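Local coordinates for protein R.Ecl18kI (Enterobacter cloacae, PDB 2GB7) that recognises the double-stranded DNA sequence 5'-CCNGG-3' and cleaves it before the first C, as a type II restriction endonuclease that flips nucleotides out of the helix, at residues 82-87 against 99-104; 130-133 against 138-141; 177-182 against 249-254; 190-195 against 204-209. The protein carries 1 engineered substitution. All blocks are in the same frame, centred on the assembly; numbering follows the deposited sequence.

Contact 1 of 4, residues 82-87 against 99-104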
loop_
_atom_site.group_PDB
_atom_site.type_symbol
_atom_site.label_atom_id
_atom_site.label_comp_id
_atom_site.label_asym_id
_atom_site.label_seq_id
_atom_site.Cartn_x
_atom_site.Cartn_y
_atom_site.Cartn_z
ATOM N N GLU F 82 35.820 15.361 1.493
ATOM C CA GLU F 82 36.817 16.109 2.244
ATOM C C GLU F 82 37.417 17.229 1.412
ATOM O O GLU F 82 37.555 18.352 1.908
ATOM C CB GLU F 82 37.892 15.166 2.799
ATOM C CG GLU F 82 39.158 15.822 3.382
ATOM C CD GLU F 82 38.902 17.008 4.318
ATOM O OE1 GLU F 82 37.804 17.127 4.898
ATOM O OE2 GLU F 82 39.825 17.833 4.467
ATOM N N GLU F 83 37.756 16.939 0.156
ATOM C CA GLU F 83 38.426 17.935 -0.700
ATOM C C GLU F 83 37.499 19.119 -0.944
ATOM O O GLU F 83 37.939 20.265 -1.042
ATOM C CB GLU F 83 38.855 17.322 -2.039
ATOM C CG GLU F 83 40.139 16.499 -1.988
ATOM N N ARG F 84 36.206 18.813 -1.032
ATOM C CA ARG F 84 35.162 19.802 -1.210
ATOM C C ARG F 84 35.020 20.745 -0.009
ATOM O O ARG F 84 34.967 21.967 -0.171
ATOM C CB ARG F 84 33.835 19.085 -1.464
ATOM C CG ARG F 84 32.834 19.915 -2.204
ATOM C CD ARG F 84 31.510 19.193 -2.356
ATOM N NE ARG F 84 30.412 20.150 -2.267
ATOM C CZ ARG F 84 30.063 20.993 -3.233
ATOM N NH1 ARG F 84 30.714 21.014 -4.396
ATOM N NH2 ARG F 84 29.056 21.829 -3.035
ATOM N N ILE F 85 35.000 20.175 1.190
ATOM C CA ILE F 85 34.581 20.895 2.387
ATOM C C ILE F 85 35.731 21.477 3.202
ATOM O O ILE F 85 35.507 22.139 4.219
ATOM C CB ILE F 85 33.728 19.977 3.272
ATOM C CG1 ILE F 85 32.375 19.761 2.608
ATOM C CG2 ILE F 85 33.533 20.578 4.645
ATOM C CD1 ILE F 85 31.790 18.384 2.841
ATOM N N LYS F 86 36.954 21.235 2.737
ATOM C CA LYS F 86 38.186 21.668 3.410
ATOM C C LYS F 86 38.166 23.014 4.149
ATOM O O LYS F 86 38.584 23.099 5.307
ATOM C CB LYS F 86 39.362 21.654 2.423
ATOM C CG LYS F 86 39.894 20.260 2.146
ATOM C CD LYS F 86 41.392 20.268 1.884
ATOM C CE LYS F 86 42.024 18.946 2.324
ATOM N NZ LYS F 86 41.421 17.741 1.672
ATOM N N ASP F 87 37.694 24.057 3.477
ATOM C CA ASP F 87 37.897 25.435 3.946
ATOM C C ASP F 87 36.596 26.141 4.305
ATOM O O ASP F 87 36.540 27.372 4.390
ATOM C CB ASP F 87 38.651 26.244 2.893
ATOM C CG ASP F 87 39.998 25.647 2.555
ATOM O OD1 ASP F 87 40.691 25.145 3.474
ATOM O OD2 ASP F 87 40.354 25.677 1.359
ATOM N N MET F 99 22.526 20.623 1.044
ATOM C CA MET F 99 22.198 21.167 -0.283
ATOM C C MET F 99 22.674 20.325 -1.472
ATOM O O MET F 99 21.992 20.277 -2.499
ATOM C CB MET F 99 22.710 22.606 -0.429
ATOM C CG MET F 99 22.172 23.584 0.617
ATOM S SD MET F 99 22.285 25.298 0.086
ATOM C CE MET F 99 21.295 25.131 -1.425
ATOM N N GLU F 100 23.839 19.689 -1.347
ATOM C CA GLU F 100 24.459 18.976 -2.469
ATOM C C GLU F 100 23.921 17.566 -2.699
ATOM O O GLU F 100 23.988 17.059 -3.817
ATOM C CB GLU F 100 25.970 18.886 -2.294
ATOM C CG GLU F 100 26.762 19.022 -3.592
ATOM C CD GLU F 100 26.429 20.286 -4.384
ATOM O OE1 GLU F 100 25.611 21.114 -3.925
ATOM O OE2 GLU F 100 27.000 20.456 -5.491
ATOM N N TYR F 101 23.421 16.926 -1.650
ATOM C CA TYR F 101 23.003 15.519 -1.805
ATOM C C TYR F 101 21.528 15.217 -1.525
ATOM O O TYR F 101 21.237 14.174 -0.949
ATOM C CB TYR F 101 23.916 14.591 -0.975
ATOM C CG TYR F 101 25.375 14.991 -1.044
ATOM C CD1 TYR F 101 25.940 15.768 -0.039
ATOM C CD2 TYR F 101 26.181 14.613 -2.122
ATOM C CE1 TYR F 101 27.272 16.163 -0.099
ATOM C CE2 TYR F 101 27.533 15.020 -2.197
ATOM C CZ TYR F 101 28.067 15.783 -1.172
ATOM O OH TYR F 101 29.393 16.207 -1.197
ATOM N N PRO F 102 20.588 16.070 -1.999
ATOM C CA PRO F 102 19.219 15.838 -1.549
ATOM C C PRO F 102 18.644 14.571 -2.123
ATOM O O PRO F 102 17.883 13.883 -1.426
ATOM C CB PRO F 102 18.445 17.045 -2.111
ATOM C CG PRO F 102 19.432 17.999 -2.566
ATOM C CD PRO F 102 20.635 17.200 -2.937
ATOM N N THR F 103 18.971 14.249 -3.375
ATOM C CA THR F 103 18.397 13.019 -3.967
ATOM C C THR F 103 19.005 11.798 -3.290
ATOM O O THR F 103 18.304 10.818 -3.022
ATOM C CB THR F 103 18.625 12.958 -5.486
ATOM O OG1 THR F 103 18.209 14.201 -6.067
ATOM C CG2 THR F 103 17.882 11.822 -6.130
ATOM N N HIS F 104 20.304 11.868 -3.008
ATOM C CA HIS F 104 21.035 10.813 -2.308
ATOM C C HIS F 104 20.423 10.491 -0.947
ATOM O O HIS F 104 20.108 9.331 -0.660
ATOM C CB HIS F 104 22.497 11.230 -2.102
ATOM C CG HIS F 104 23.251 11.446 -3.373
ATOM N ND1 HIS F 104 23.214 12.639 -4.061
ATOM C CD2 HIS F 104 24.085 10.634 -4.065
ATOM C CE1 HIS F 104 24.003 12.558 -5.120
ATOM N NE2 HIS F 104 24.535 11.349 -5.151
#
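Arg84 reaches from the short helix 82-85 to Glu100. CB points at the other segment, and the first torsion sets CG anti to the backbone N (chi1 -156°). CD then passes the phenol of Tyr101, 3.8 Å from its OH, the two side chains sliding by each other in opposite directions. A bend at chi3 turns the guanidinium so that one face lies against Glu100. NE is 4.0 Å from Glu100 CG. Further out, CZ lies 3.8 Å and NH1 3.9 Å from Glu100 OE2, and NH2 comes within 3.3 Å of Glu100 CD. Guanidinium and carboxylate are stacked, their planes only 14° apart. In the salt bridge of 3.5 Å between Arg84 NH2 and Glu100 OE2, the oxygen sits above the guanidinium rather than in line with an N-H, so the attraction is electrostatic. The main polar partner of NH2 is Asp96, and Glu100 adds a second acid over the face. The face of the Tyr101 ring lies under Glu100 CB, which is 3.7 Å from its plane and over its centre. Tyr101 follows the end of helix 90-100 and is the N-cap of helix 102-134, so the contact ties helix 82-85 to this helix junction, with the second subunit close by: its Pro90 packs on Ile85, and its Lys69 on Pro102 and Thr103.

Contact 2 of 4, residues 130-133 against 138-141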
loop_
_atom_site.group_PDB
_atom_site.type_symbol
_atom_site.label_atom_id
_atom_site.label_comp_id
_atom_site.label_asym_id
_atom_site.label_seq_id
_atom_site.Cartn_x
_atom_site.Cartn_y
_atom_site.Cartn_z
ATOM N N LEU F 130 5.823 -19.066 13.718
ATOM C CA LEU F 130 6.422 -19.715 14.887
ATOM C C LEU F 130 5.431 -19.927 16.027
ATOM O O LEU F 130 5.550 -20.889 16.750
ATOM C CB LEU F 130 7.661 -18.943 15.364
ATOM C CG LEU F 130 8.818 -19.016 14.365
ATOM C CD1 LEU F 130 9.925 -18.057 14.767
ATOM C CD2 LEU F 130 9.396 -20.423 14.283
ATOM N N LEU F 131 4.444 -19.043 16.146
ATOM C CA LEU F 131 3.354 -19.232 17.108
ATOM C C LEU F 131 2.604 -20.537 16.845
ATOM O O LEU F 131 2.375 -21.303 17.748
ATOM C CB LEU F 131 2.392 -18.035 17.054
ATOM C CG LEU F 131 1.094 -18.136 17.854
ATOM C CD1 LEU F 131 1.417 -18.310 19.325
ATOM C CD2 LEU F 131 0.281 -16.884 17.637
ATOM N N MET F 132 2.182 -20.752 15.598
ATOM C CA MET F 132 1.477 -21.999 15.259
ATOM C C MET F 132 2.370 -23.223 15.472
ATOM O O MET F 132 1.918 -24.225 16.034
ATOM C CB MET F 132 0.998 -21.921 13.805
ATOM C CG MET F 132 0.081 -20.747 13.528
ATOM S SD MET F 132 -1.352 -20.648 14.606
ATOM C CE MET F 132 -2.379 -21.873 13.822
ATOM N N MET F 133 3.659 -23.124 15.105
ATOM C CA MET F 133 4.619 -24.237 15.334
ATOM C C MET F 133 4.803 -24.521 16.814
ATOM O O MET F 133 4.735 -25.678 17.261
ATOM C CB MET F 133 5.959 -23.937 14.687
ATOM C CG MET F 133 5.822 -23.808 13.194
ATOM S SD MET F 133 7.369 -23.394 12.397
ATOM C CE MET F 133 6.750 -23.493 10.698
ATOM N N PRO F 138 -0.492 -28.182 13.032
ATOM C CA PRO F 138 0.041 -28.409 11.674
ATOM C C PRO F 138 -0.354 -27.298 10.746
ATOM O O PRO F 138 -1.539 -27.039 10.597
ATOM C CB PRO F 138 -0.650 -29.700 11.235
ATOM C CG PRO F 138 -1.924 -29.780 12.056
ATOM C CD PRO F 138 -1.573 -29.110 13.385
ATOM N N VAL F 139 0.646 -26.654 10.145
ATOM C CA VAL F 139 0.430 -25.638 9.131
ATOM C C VAL F 139 1.438 -25.780 8.006
ATOM O O VAL F 139 2.598 -26.204 8.204
ATOM C CB VAL F 139 0.503 -24.189 9.668
ATOM C CG1 VAL F 139 -0.601 -23.923 10.688
ATOM C CG2 VAL F 139 1.928 -23.880 10.251
ATOM N N ASP F 140 0.966 -25.455 6.816
ATOM C CA ASP F 140 1.845 -25.183 5.712
ATOM C C ASP F 140 1.992 -23.689 5.605
ATOM O O ASP F 140 1.034 -22.933 5.801
ATOM C CB ASP F 140 1.312 -25.746 4.395
ATOM C CG ASP F 140 1.527 -27.247 4.270
ATOM O OD1 ASP F 140 2.143 -27.855 5.175
ATOM O OD2 ASP F 140 1.043 -27.845 3.279
ATOM N N VAL F 141 3.207 -23.277 5.278
ATOM C CA VAL F 141 3.540 -21.885 5.154
ATOM C C VAL F 141 3.660 -21.605 3.657
ATOM O O VAL F 141 4.549 -22.126 2.986
ATOM C CB VAL F 141 4.872 -21.583 5.860
ATOM C CG1 VAL F 141 5.242 -20.092 5.737
ATOM C CG2 VAL F 141 4.803 -22.037 7.314
#
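Met132 and Val139 meet because the first torsion of each sets a carbon beside its backbone N: Met132 CG at chi1 -58° and Val139 CG1 at -63°, each anti to its own carbonyl carbon. Further bends at chi2 and chi3 fold the Met132 chain back, so that its two ends both touch the valine. Its CB lies 4.0 Å from Val139 CG1, and its methyl CE returns to within 4.1 Å of the same CG1. The second valine branch, CG2, is 4.2 Å from Met132 CB, so the methionine root rests against both methyls while the two side chains cross at about a right angle.

Met133 starts with the same first torsion but runs straight beyond CG (chi2 178°), carrying the methyl a full side-chain length from the helix to Val141, where CE stops 4.2 Å from CG2. Of Val141's two methyls it is CG2, the one anti to the carbonyl carbon, that meets Met133 CE.

Everything that touches here is aliphatic carbon, and all four residues are buried. Tyr295 and Tyr296 of helix 290-302 cover Met133, while Leu252 and Ala255 of helix 248-259 pack on Met132. Val139, just before strand 140-141, and Val141 in it point to the helix, while the buried Asp140 between them points away, to Arg299, Gln282 and Ser278. The contact seats the end of helix 102-134 against edge strand 140-141 of the mixed sheet in a PD-(D/E)XK nuclease fold.

Contact 3 of 4, residues 177-182 against 249-254. With nucleotides of chain B.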
loop_
_atom_site.group_PDB
_atom_site.type_symbol
_atom_site.label_atom_id
_atom_site.label_comp_id
_atom_site.label_asym_id
_atom_site.label_seq_id
_atom_site.Cartn_x
_atom_site.Cartn_y
_atom_site.Cartn_z
ATOM N N MET F 177 -8.202 -24.183 8.403
ATOM C CA MET F 177 -8.177 -22.781 8.847
ATOM C C MET F 177 -7.154 -22.063 7.992
ATOM O O MET F 177 -6.074 -22.605 7.738
ATOM C CB MET F 177 -7.788 -22.656 10.330
ATOM C CG MET F 177 -7.656 -21.202 10.723
ATOM S SD MET F 177 -7.296 -21.008 12.481
ATOM C CE MET F 177 -8.682 -21.845 13.088
ATOM N N LEU F 178 -7.507 -20.863 7.516
ATOM C CA LEU F 178 -6.600 -20.027 6.756
ATOM C C LEU F 178 -6.387 -18.737 7.491
ATOM O O LEU F 178 -7.339 -18.143 7.987
ATOM C CB LEU F 178 -7.191 -19.667 5.382
ATOM C CG LEU F 178 -7.548 -20.856 4.481
ATOM C CD1 LEU F 178 -8.127 -20.330 3.193
ATOM C CD2 LEU F 178 -6.342 -21.729 4.221
ATOM N N ILE F 179 -5.135 -18.321 7.530
ATOM C CA ILE F 179 -4.743 -17.088 8.215
ATOM C C ILE F 179 -3.965 -16.163 7.295
ATOM O O ILE F 179 -2.975 -16.588 6.680
ATOM C CB ILE F 179 -3.886 -17.392 9.461
ATOM C CG1 ILE F 179 -4.622 -18.365 10.395
ATOM C CG2 ILE F 179 -3.490 -16.078 10.179
ATOM C CD1 ILE F 179 -3.707 -19.016 11.456
ATOM N N SER F 180 -4.428 -14.919 7.216
ATOM C CA SER F 180 -3.708 -13.806 6.538
ATOM C C SER F 180 -3.262 -12.811 7.610
ATOM O O SER F 180 -3.777 -12.848 8.742
ATOM C CB SER F 180 -4.647 -13.081 5.561
ATOM O OG SER F 180 -3.952 -11.994 4.921
ATOM N N ALA F 181 -2.262 -11.988 7.288
ATOM C CA ALA F 181 -1.784 -11.050 8.296
ATOM C C ALA F 181 -1.437 -9.725 7.612
ATOM O O ALA F 181 -0.873 -9.745 6.538
ATOM C CB ALA F 181 -0.572 -11.609 8.938
ATOM N N LYS F 182 -1.810 -8.618 8.252
ATOM C CA LYS F 182 -1.481 -7.274 7.818
ATOM C C LYS F 182 -1.205 -6.497 9.078
ATOM O O LYS F 182 -2.079 -6.414 9.924
ATOM C CB LYS F 182 -2.678 -6.645 7.077
ATOM C CG LYS F 182 -2.907 -7.283 5.709
ATOM C CD LYS F 182 -4.006 -6.558 4.952
ATOM C CE LYS F 182 -4.259 -7.258 3.594
ATOM N NZ LYS F 182 -3.016 -7.386 2.762
ATOM N N GLU F 249 -5.954 -15.208 21.111
ATOM C CA GLU F 249 -6.343 -16.304 21.995
ATOM C C GLU F 249 -7.530 -17.119 21.462
ATOM O O GLU F 249 -7.524 -18.358 21.513
ATOM C CB GLU F 249 -6.624 -15.722 23.373
ATOM C CG GLU F 249 -5.362 -15.422 24.184
ATOM C CD GLU F 249 -4.542 -14.201 23.724
ATOM O OE1 GLU F 249 -4.990 -13.414 22.855
ATOM O OE2 GLU F 249 -3.439 -14.015 24.301
ATOM N N ASP F 250 -8.541 -16.407 20.962
ATOM C CA ASP F 250 -9.734 -16.985 20.367
ATOM C C ASP F 250 -9.317 -17.819 19.160
ATOM O O ASP F 250 -9.724 -18.997 19.020
ATOM C CB ASP F 250 -10.690 -15.883 19.905
ATOM C CG ASP F 250 -11.260 -15.052 21.029
ATOM O OD1 ASP F 250 -11.410 -15.562 22.177
ATOM O OD2 ASP F 250 -11.651 -13.883 20.745
ATOM N N MET F 251 -8.503 -17.214 18.298
ATOM C CA MET F 251 -8.028 -17.867 17.087
ATOM C C MET F 251 -7.282 -19.151 17.387
ATOM O O MET F 251 -7.517 -20.169 16.740
ATOM C CB MET F 251 -7.142 -16.939 16.248
ATOM C CG MET F 251 -6.843 -17.565 14.891
ATOM S SD MET F 251 -5.798 -16.460 13.911
ATOM C CE MET F 251 -4.231 -16.748 14.685
ATOM N N LEU F 252 -6.369 -19.115 18.356
ATOM C CA LEU F 252 -5.586 -20.307 18.701
ATOM C C LEU F 252 -6.452 -21.436 19.250
ATOM O O LEU F 252 -6.230 -22.612 18.957
ATOM C CB LEU F 252 -4.470 -19.962 19.676
ATOM C CG LEU F 252 -3.135 -19.623 19.015
ATOM C CD1 LEU F 252 -2.487 -20.890 18.432
ATOM C CD2 LEU F 252 -3.236 -18.541 17.879
ATOM N N GLN F 253 -7.448 -21.064 20.019
ATOM C CA GLN F 253 -8.372 -22.053 20.552
ATOM C C GLN F 253 -9.102 -22.741 19.395
ATOM O O GLN F 253 -9.213 -23.971 19.360
ATOM C CB GLN F 253 -9.353 -21.386 21.487
ATOM C CG GLN F 253 -10.233 -22.398 22.181
ATOM C CD GLN F 253 -9.426 -23.413 23.016
ATOM O OE1 GLN F 253 -8.454 -23.057 23.691
ATOM N NE2 GLN F 253 -9.851 -24.683 22.978
ATOM N N SER F 254 -9.564 -21.947 18.433
ATOM C CA SER F 254 -10.243 -22.510 17.258
ATOM C C SER F 254 -9.288 -23.391 16.447
ATOM O O SER F 254 -9.656 -24.488 16.021
ATOM C CB SER F 254 -10.797 -21.367 16.402
ATOM O OG SER F 254 -11.842 -20.733 17.132
ATOM P P DC B 4 1.718 -6.080 5.730
ATOM O OP1 DC B 4 1.698 -6.557 7.133
ATOM O OP2 DC B 4 0.480 -6.146 4.905
ATOM O "O5'" DC B 4 2.234 -4.573 5.702
ATOM C "C5'" DC B 4 3.481 -4.223 6.283
ATOM C "C4'" DC B 4 3.761 -2.756 6.057
ATOM O "O4'" DC B 4 3.935 -2.523 4.638
ATOM C "C3'" DC B 4 2.647 -1.813 6.517
ATOM O "O3'" DC B 4 3.212 -0.629 7.087
ATOM C "C2'" DC B 4 1.927 -1.465 5.226
ATOM C "C1'" DC B 4 3.050 -1.504 4.201
ATOM N N1 DC B 4 2.599 -1.847 2.845
ATOM C C2 DC B 4 3.047 -1.078 1.756
ATOM O O2 DC B 4 3.883 -0.183 1.947
ATOM N N3 DC B 4 2.557 -1.336 0.523
ATOM C C4 DC B 4 1.666 -2.321 0.349
ATOM N N4 DC B 4 1.164 -2.498 -0.880
ATOM C C5 DC B 4 1.238 -3.152 1.426
ATOM C C6 DC B 4 1.727 -2.881 2.646
#
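Met251 and Ile179 reach toward each other tip to tip, the methyl CE of the methionine 4.0 Å from Ile179 CD1 and its sulfur SD 4.1 Å from that same carbon. Met177 lies two residues earlier, on the same face of the strand. Its SD lies 4.2 Å from Met251 CG, and its CE tucks in against the helix backbone, 3.7 Å from Ser254 C and 4.0 Å from Ser254 CB. A turn at chi3 (-58°) swings this methyl round to the helix after an otherwise extended chain.

One shell out, Tyr205 of strand 204-207 packs on both Met177 and Met251, Ala255 and Leu258 of helix 248-259 also touch Met177, and Met132 of helix 102-134 lies on Ile179. The strand is held in its sheet by backbone bonds of Leu178 and Ser180 to Tyr205 and of Ile179 to Asp160 and Leu161.

Lys182 CA is 3.3 Å from OP1 of DC4 of chain B, and Lys182 NZ forms a salt bridge with Glu191. The same strand therefore runs from this apolar packing to the DNA backbone.

In this PD-(D/E)XK nuclease fold, strand 177-181 lies between 161-163 and 204-207 in the mixed sheet. Helix 248-259 runs along one face, the axes of segments 177-181 and 249-254 10.8 Å apart at closest approach and 30° from antiparallel (150°), with helix 102-134 also packed on that face.

Contact 4 of 4, residues 190-195 against 204-209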
loop_
_atom_site.group_PDB
_atom_site.type_symbol
_atom_site.label_atom_id
_atom_site.label_comp_id
_atom_site.label_asym_id
_atom_site.label_seq_id
_atom_site.Cartn_x
_atom_site.Cartn_y
_atom_site.Cartn_z
ATOM N N GLN F 190 -9.283 -4.405 1.914
ATOM C CA GLN F 190 -10.147 -4.690 0.777
ATOM C C GLN F 190 -9.585 -5.819 -0.077
ATOM O O GLN F 190 -10.346 -6.488 -0.796
ATOM C CB GLN F 190 -10.329 -3.409 -0.047
ATOM C CG GLN F 190 -11.142 -2.322 0.722
ATOM C CD GLN F 190 -11.086 -0.930 0.070
ATOM O OE1 GLN F 190 -10.402 -0.732 -0.927
ATOM N NE2 GLN F 190 -11.725 0.052 0.704
ATOM N N GLU F 191 -8.265 -6.060 0.010
ATOM C CA GLU F 191 -7.635 -7.158 -0.751
ATOM C C GLU F 191 -8.147 -8.510 -0.283
ATOM O O GLU F 191 -8.146 -9.475 -1.047
ATOM C CB GLU F 191 -6.120 -7.105 -0.587
ATOM C CG GLU F 191 -5.536 -5.766 -1.135
ATOM C CD GLU F 191 -4.068 -5.559 -0.789
ATOM O OE1 GLU F 191 -3.500 -6.430 -0.072
ATOM O OE2 GLU F 191 -3.487 -4.493 -1.216
ATOM N N VAL F 192 -8.537 -8.578 0.989
ATOM C CA VAL F 192 -8.857 -9.873 1.603
ATOM C C VAL F 192 -10.187 -10.442 1.064
ATOM O O VAL F 192 -10.164 -11.566 0.595
ATOM C CB VAL F 192 -8.775 -9.825 3.149
ATOM C CG1 VAL F 192 -8.955 -11.209 3.707
ATOM C CG2 VAL F 192 -7.391 -9.288 3.579
ATOM N N PRO F 193 -11.298 -9.665 1.087
ATOM C CA PRO F 193 -12.524 -10.174 0.461
ATOM C C PRO F 193 -12.325 -10.504 -1.012
ATOM O O PRO F 193 -12.915 -11.430 -1.521
ATOM C CB PRO F 193 -13.504 -9.004 0.608
ATOM C CG PRO F 193 -13.109 -8.328 1.836
ATOM C CD PRO F 193 -11.562 -8.344 1.685
ATOM N N GLU F 194 -11.478 -9.752 -1.707
ATOM C CA GLU F 194 -11.237 -10.085 -3.103
ATOM C C GLU F 194 -10.688 -11.495 -3.234
ATOM O O GLU F 194 -11.168 -12.279 -4.066
ATOM C CB GLU F 194 -10.298 -9.042 -3.751
ATOM C CG GLU F 194 -10.088 -9.351 -5.245
ATOM C CD GLU F 194 -9.057 -10.410 -5.543
ATOM O OE1 GLU F 194 -8.092 -10.584 -4.756
ATOM O OE2 GLU F 194 -9.194 -11.057 -6.625
ATOM N N GLU F 195 -9.737 -11.855 -2.381
ATOM C CA GLU F 195 -9.145 -13.178 -2.453
ATOM C C GLU F 195 -10.095 -14.262 -1.947
ATOM O O GLU F 195 -10.176 -15.326 -2.553
ATOM C CB GLU F 195 -7.791 -13.219 -1.750
ATOM C CG GLU F 195 -6.749 -12.461 -2.582
ATOM C CD GLU F 195 -6.491 -13.184 -3.908
ATOM O OE1 GLU F 195 -5.912 -14.290 -3.867
ATOM O OE2 GLU F 195 -6.879 -12.681 -4.983
ATOM N N MET F 204 -11.806 -16.552 6.432
ATOM C CA MET F 204 -10.378 -16.281 6.610
ATOM C C MET F 204 -10.191 -15.456 7.867
ATOM O O MET F 204 -10.949 -14.513 8.152
ATOM C CB MET F 204 -9.759 -15.553 5.395
ATOM C CG MET F 204 -8.209 -15.753 5.214
ATOM S SD MET F 204 -7.513 -14.780 3.903
ATOM C CE MET F 204 -8.729 -14.980 2.607
ATOM N N TYR F 205 -9.147 -15.793 8.588
ATOM C CA TYR F 205 -8.792 -14.996 9.768
ATOM C C TYR F 205 -7.760 -14.001 9.296
ATOM O O TYR F 205 -6.799 -14.384 8.629
ATOM C CB TYR F 205 -8.178 -15.893 10.827
ATOM C CG TYR F 205 -9.233 -16.831 11.407
ATOM C CD1 TYR F 205 -9.816 -16.551 12.628
ATOM C CD2 TYR F 205 -9.664 -17.937 10.678
ATOM C CE1 TYR F 205 -10.798 -17.384 13.162
ATOM C CE2 TYR F 205 -10.662 -18.740 11.158
ATOM C CZ TYR F 205 -11.214 -18.466 12.415
ATOM O OH TYR F 205 -12.180 -19.301 12.935
ATOM N N LEU F 206 -7.954 -12.739 9.674
ATOM C CA LEU F 206 -7.069 -11.628 9.275
ATOM C C LEU F 206 -6.422 -11.078 10.518
ATOM O O LEU F 206 -7.046 -10.328 11.288
ATOM C CB LEU F 206 -7.865 -10.544 8.560
ATOM C CG LEU F 206 -7.084 -9.259 8.238
ATOM C CD1 LEU F 206 -5.902 -9.648 7.375
ATOM C CD2 LEU F 206 -7.975 -8.184 7.537
ATOM N N ALA F 207 -5.189 -11.504 10.737
ATOM C CA ALA F 207 -4.445 -11.079 11.928
ATOM C C ALA F 207 -3.925 -9.669 11.728
ATOM O O ALA F 207 -3.324 -9.393 10.691
ATOM C CB ALA F 207 -3.272 -11.990 12.134
ATOM N N THR F 208 -4.054 -8.805 12.742
ATOM C CA THR F 208 -3.536 -7.418 12.592
ATOM C C THR F 208 -3.127 -6.830 13.911
ATOM O O THR F 208 -3.546 -7.313 14.949
ATOM C CB THR F 208 -4.601 -6.473 11.917
ATOM O OG1 THR F 208 -3.999 -5.215 11.566
ATOM C CG2 THR F 208 -5.771 -6.203 12.851
ATOM N N LEU F 209 -2.267 -5.806 13.865
ATOM C CA LEU F 209 -1.927 -5.035 15.046
ATOM C C LEU F 209 -2.607 -3.667 15.056
ATOM O O LEU F 209 -2.436 -2.891 15.999
ATOM C CB LEU F 209 -0.400 -4.870 15.121
ATOM C CG LEU F 209 0.298 -6.211 15.332
ATOM C CD1 LEU F 209 1.790 -6.090 15.380
ATOM C CD2 LEU F 209 -0.215 -6.941 16.594
#
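Helix 191-199 packs over strand 204-207, with Val192 CA facing Leu206 CA at 8.1 Å. Val192 carries the helix side of the contact, and each of its two methyls has its own partner on the strand. CG1, which chi1 of -173° sets anti to the backbone N, sits 3.9 Å from Met204 SD and 3.9 Å from Met204 CE, so the sulfur and its terminal methyl lie against a single carbon. CG2 lies against the forked end of Leu206, 4.1 Å from CD1 and 4.2 Å from CD2. The valine meets both strand side chains at an oblique angle, neither alongside them nor square across.

Met204 gets there through a chain extended as far as the sulfur and then turned at chi3 (-43°), which brings CE in beside the valine. Both strand residues point their side chains at the helix, while Tyr205 between them points away. Glu195 starts toward the strand as well, but its carboxylate leads off to a salt bridge with Arg198. Val226 of the next strand touches Val192 and Leu206, and Leu158 also touches Val192 and Met204. Gln190 and Glu194 of the second subunit pack on this end of the helix, and DNA phosphates lie against Gln190 and Glu191.

Chemically, the contact is carbon and thioether packing, which offers no directional bond. Shape complementarity therefore seats the helix of the beta-alpha-beta unit 177-181, 191-199, 204-207 on its sheet.

Contacts 2, 3 and 4 build on one mixed sheet, whereas contact 1 stands far off, its centre 47 to 52 Å from theirs. Contacts 1 and 2 nevertheless share helix 102-134, which spans the distance between them. Contacts 2 and 3 have centres 11 Å apart and touch: Met132 CE is 3.9 Å from Ile179 CD1, and Leu131 CD2 is 3.9 Å from Leu252 CD2. Contact 4 is nested in the chain loop closed by contact 3, joined by a probable hydrogen bond of 2.8 Å from Ala207 N to Ser180 O. Contacts 3 and 4 both reach the DNA, contact 4 to about 3 Å; the nearest atoms of contacts 1 and 2 stay about 9 and 11 Å from it.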